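Muconate lactonizing enzyme (Corynebacterium glutamicum, PDB 3I4K) is a member of the enolase superfamily, of the mandelate racemase and muconate lactonizing enzyme family, and binds a magnesium ion in its barrel domain. Local coordinates at residues 90-93 with 94-98; 208-211 with 212-216. All coordinates share one frame; numbering follows the deposited sequence.

In the fold
Contact 1 comes first along the chain and contact 2 follows in series. Each lies within a single helix: residues 90-98 on helix 89-99, residues 208-216 on helix 207-219. Contact 1 is in the N-terminal domain and contact 2 in the enolase-type barrel domain. Their centres are about 43 Å apart, their nearest atoms about 32 Å, so they do not touch. Helix 89-99 packs on helices 66-81 and 104-121 and also meets helix 282-294 and the second subunit. Helix 207-219 belongs to the barrel, linking strand 196-200 to strand 224-226. D200 and E226, at the ends of these strands, bind the magnesium ion together with D251.

Contact 1. Residues 90-93 with 94-98; sequences AGIM and ADLER
The carbonyl oxygen I92 O is gripped by two backbone donors. L96 N reaches I92 O at 2.9 Å. D95 N makes a second, weak bond to the same oxygen. D95 N also bonds to G91 O at 3.0 Å, so this one N-H is shared between two carbonyls. L96 N is shared too, with a weak bond to M93 O. A94 N bonds to A90 O at 3.2 Å. These are the i to i+4 bonds of helix 89-99, mixed with weaker i to i+3 ones. The helix belongs to the N-terminal domain and packs on helices 66-81 and 104-121: L96 meets V80 and L81, M93 meets V110 and M114. M93, a selenomethionine, runs alongside L96. Bends at chi2 (-56°) and chi3 (87°) fold its chain so that CE reaches L96. M93 CE lies 3.4 Å from L96 CD1, a tight contact, and M93 SE is 3.8 Å from the same methyl. I92 CG2 meets the other methyl, L96 CD2, more loosely at 4.2 Å. D95 OD2 comes within 3.1 Å of G91 O, both of them acceptors. D95 OD2 is also salt-bridged to R84, which probably offsets its closeness to G91 O.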
loop_
_atom_site.group_PDB
_atom_site.type_symbol
_atom_site.label_atom_id
_atom_site.label_comp_id
_atom_site.label_asym_id
_atom_site.label_seq_id
_atom_site.Cartn_x
_atom_site.Cartn_y
_atom_site.Cartn_z
ATOM N N ALA A 90 6.562 -4.968 -9.833
ATOM C CA ALA A 90 6.481 -5.535 -8.487
ATOM C C ALA A 90 7.311 -6.803 -8.288
ATOM O O ALA A 90 7.959 -6.963 -7.254
ATOM C CB ALA A 90 5.028 -5.804 -8.117
ATOM N N GLY A 91 7.296 -7.701 -9.267
ATOM C CA GLY A 91 8.060 -8.932 -9.140
ATOM C C GLY A 91 9.561 -8.701 -9.165
ATOM O O GLY A 91 10.323 -9.372 -8.465
ATOM N N ILE A 92 9.991 -7.741 -9.976
ATOM C CA ILE A 92 11.406 -7.427 -10.087
ATOM C C ILE A 92 11.891 -6.825 -8.773
ATOM O O ILE A 92 12.939 -7.219 -8.256
ATOM C CB ILE A 92 11.650 -6.455 -11.261
ATOM C CG1 ILE A 92 11.299 -7.161 -12.580
ATOM C CG2 ILE A 92 13.093 -5.984 -11.265
ATOM C CD1 ILE A 92 11.339 -6.268 -13.789
HETATM N N MSE A 93 11.121 -5.887 -8.220
HETATM C CA MSE A 93 11.496 -5.263 -6.953
HETATM C C MSE A 93 11.660 -6.339 -5.887
HETATM O O MSE A 93 12.566 -6.274 -5.060
HETATM C CB MSE A 93 10.440 -4.241 -6.516
HETATM C CG MSE A 93 10.330 -3.035 -7.438
HETATM SE SE MSE A 93 12.021 -2.088 -7.663
HETATM C CE MSE A 93 12.749 -3.103 -9.147
ATOM N N ALA A 94 10.791 -7.341 -5.921
ATOM C CA ALA A 94 10.871 -8.432 -4.956
ATOM C C ALA A 94 12.148 -9.240 -5.178
ATOM O O ALA A 94 12.775 -9.684 -4.221
ATOM C CB ALA A 94 9.653 -9.335 -5.073
ATOM N N ASP A 95 12.543 -9.427 -6.435
ATOM C CA ASP A 95 13.751 -10.188 -6.707
ATOM C C ASP A 95 15.024 -9.420 -6.366
ATOM O O ASP A 95 16.070 -10.028 -6.172
ATOM C CB ASP A 95 13.800 -10.642 -8.170
ATOM C CG ASP A 95 12.718 -11.653 -8.500
ATOM O OD1 ASP A 95 12.457 -12.548 -7.667
ATOM O OD2 ASP A 95 12.132 -11.560 -9.594
ATOM N N LEU A 96 14.950 -8.093 -6.304
ATOM C CA LEU A 96 16.137 -7.321 -5.964
ATOM C C LEU A 96 16.631 -7.709 -4.570
ATOM O O LEU A 96 17.835 -7.771 -4.325
ATOM C CB LEU A 96 15.849 -5.819 -6.007
ATOM C CG LEU A 96 15.394 -5.226 -7.342
ATOM C CD1 LEU A 96 15.483 -3.702 -7.266
ATOM C CD2 LEU A 96 16.276 -5.759 -8.479
ATOM N N GLU A 97 15.690 -7.971 -3.664
ATOM C CA GLU A 97 16.015 -8.354 -2.292
ATOM C C GLU A 97 16.921 -9.580 -2.234
ATOM O O GLU A 97 17.720 -9.727 -1.307
ATOM C CB GLU A 97 14.734 -8.646 -1.499
ATOM C CG GLU A 97 13.813 -7.458 -1.361
ATOM C CD GLU A 97 14.528 -6.253 -0.793
ATOM O OE1 GLU A 97 15.126 -6.372 0.304
ATOM O OE2 GLU A 97 14.497 -5.192 -1.453
ATOM N N ARG A 98 16.811 -10.458 -3.224
ATOM C CA ARG A 98 17.631 -11.665 -3.224
ATOM C C ARG A 98 19.108 -11.397 -3.504
ATOM O O ARG A 98 19.967 -12.202 -3.140
ATOM C CB ARG A 98 17.083 -12.676 -4.242
ATOM C CG ARG A 98 15.663 -13.158 -3.943
ATOM C CD ARG A 98 15.168 -14.134 -5.006
ATOM N NE ARG A 98 15.945 -15.375 -5.040
ATOM C CZ ARG A 98 15.857 -16.349 -4.135
ATOM N NH1 ARG A 98 15.018 -16.244 -3.109
ATOM N NH2 ARG A 98 16.618 -17.428 -4.252
#

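Contact 2. Residues 208-211 with 212-216; sequences RTAL and HYLPI
The carbonyl oxygen of T209 lies at the edge of the Y213 ring, near its plane, with T209 O 3.2 Å from Y213 CD2. The methyl T209 CG2 also reaches this edge atom, at 3.7 Å from Y213 CD2. One face of the ring meets the edge of the H212 imidazole. H212 ND1 leads, 3.4 Å above the plane and over the ring centre, and Y213 CD1 lies in the imidazole plane. On the next turn back, R208 runs side by side with H212. Its CG is anti to the backbone N (chi1 -169°), and a bend at chi3 (66°) turns the guanidinium towards the histidine. R208 NH1 is then 4.0 Å from H212 CB. The guanidinium and imidazole planes are 58° apart, so the two groups do not stack.

Helix 207-219 is the helix of a beta-alpha-beta unit of the barrel, between strands 196-200 and 224-226. Y213 N bonds to T209 O at 3.1 Å. H212 N bonds to R208 O and L214 N to A210 O in the same i to i+4 pattern. The helix is kinked at the next residues. P215 has no N-H to give, and I216 N bonds to Y213 O instead of to the turn before. P215 CG packs 3.3 Å from L211 O. A210 CB touches L214 CD1 on the buried side, while L211 and L214 both pack on helix 234-244. T209 OG1 is hydrogen-bonded to D206 OD1, and Y213 leans on helix 177-189.

T209 O thus takes the Y213 amide, and weakly that of H212, while lying by the ring edge, where the slightly positive ring hydrogens probably suit a carbonyl oxygen. The nearby guanidinium would tend to disfavour a protonated H212.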
loop_
_atom_site.group_PDB
_atom_site.type_symbol
_atom_site.label_atom_id
_atom_site.label_comp_id
_atom_site.label_asym_id
_atom_site.label_seq_id
_atom_site.Cartn_x
_atom_site.Cartn_y
_atom_site.Cartn_z
ATOM N N ARG A 208 19.971 13.858 26.013
ATOM C CA ARG A 208 20.032 14.866 27.067
ATOM C C ARG A 208 19.982 16.283 26.520
ATOM O O ARG A 208 19.274 17.140 27.051
ATOM C CB ARG A 208 21.287 14.710 27.922
ATOM C CG ARG A 208 21.243 15.562 29.185
ATOM C CD ARG A 208 22.638 15.974 29.636
ATOM N NE ARG A 208 23.285 16.870 28.681
ATOM C CZ ARG A 208 23.057 18.178 28.590
ATOM N NH1 ARG A 208 22.189 18.770 29.401
ATOM N NH2 ARG A 208 23.701 18.899 27.675
ATOM N N THR A 209 20.738 16.537 25.462
ATOM C CA THR A 209 20.759 17.869 24.869
ATOM C C THR A 209 19.402 18.264 24.292
ATOM O O THR A 209 18.983 19.413 24.413
ATOM C CB THR A 209 21.829 17.974 23.750
ATOM O OG1 THR A 209 23.125 17.675 24.292
ATOM C CG2 THR A 209 21.852 19.378 23.171
ATOM N N ALA A 210 18.711 17.317 23.662
ATOM C CA ALA A 210 17.407 17.621 23.081
ATOM C C ALA A 210 16.384 17.960 24.161
ATOM O O ALA A 210 15.660 18.941 24.049
ATOM C CB ALA A 210 16.914 16.445 22.236
ATOM N N LEU A 211 16.346 17.154 25.212
ATOM C CA LEU A 211 15.402 17.352 26.312
ATOM C C LEU A 211 15.650 18.648 27.076
ATOM O O LEU A 211 14.731 19.218 27.668
ATOM C CB LEU A 211 15.466 16.163 27.273
ATOM C CG LEU A 211 15.005 14.841 26.638
ATOM C CD1 LEU A 211 15.328 13.676 27.548
ATOM C CD2 LEU A 211 13.508 14.904 26.349
ATOM N N HIS A 212 16.888 19.118 27.055
ATOM C CA HIS A 212 17.224 20.349 27.755
ATOM C C HIS A 212 16.868 21.614 26.969
ATOM O O HIS A 212 16.252 22.527 27.506
ATOM C CB HIS A 212 18.718 20.347 28.107
ATOM C CG HIS A 212 19.159 21.543 28.891
ATOM N ND1 HIS A 212 19.329 22.787 28.322
ATOM C CD2 HIS A 212 19.458 21.684 30.204
ATOM C CE1 HIS A 212 19.714 23.645 29.251
ATOM N NE2 HIS A 212 19.800 23.001 30.402
ATOM N N TYR A 213 17.219 21.656 25.689
ATOM C CA TYR A 213 16.973 22.856 24.886
ATOM C C TYR A 213 15.665 22.955 24.102
ATOM O O TYR A 213 15.112 24.047 23.977
ATOM C CB TYR A 213 18.149 23.067 23.930
ATOM C CG TYR A 213 19.462 23.329 24.641
ATOM C CD1 TYR A 213 19.799 24.610 25.088
ATOM C CD2 TYR A 213 20.352 22.288 24.896
ATOM C CE1 TYR A 213 20.997 24.841 25.778
ATOM C CE2 TYR A 213 21.543 22.508 25.579
ATOM C CZ TYR A 213 21.859 23.786 26.017
ATOM O OH TYR A 213 23.040 23.983 26.691
ATOM N N LEU A 214 15.169 21.841 23.567
ATOM C CA LEU A 214 13.934 21.891 22.792
ATOM C C LEU A 214 12.804 22.626 23.514
ATOM O O LEU A 214 12.003 23.293 22.871
ATOM C CB LEU A 214 13.488 20.483 22.377
ATOM C CG LEU A 214 14.409 19.759 21.378
ATOM C CD1 LEU A 214 13.787 18.423 20.964
ATOM C CD2 LEU A 214 14.633 20.640 20.153
ATOM N N PRO A 215 12.723 22.521 24.855
ATOM C CA PRO A 215 11.643 23.233 25.552
ATOM C C PRO A 215 11.708 24.738 25.244
ATOM O O PRO A 215 10.677 25.398 25.106
ATOM C CB PRO A 215 11.926 22.936 27.022
ATOM C CG PRO A 215 12.538 21.570 26.971
ATOM C CD PRO A 215 13.494 21.695 25.801
ATOM N N ILE A 216 12.929 25.266 25.137
ATOM C CA ILE A 216 13.130 26.676 24.831
ATOM C C ILE A 216 12.564 27.006 23.455
ATOM O O ILE A 216 11.949 28.057 23.262
ATOM C CB ILE A 216 14.628 27.048 24.870
ATOM C CG1 ILE A 216 15.172 26.824 26.280
ATOM C CG2 ILE A 216 14.823 28.516 24.469
ATOM C CD1 ILE A 216 16.687 26.865 26.360
#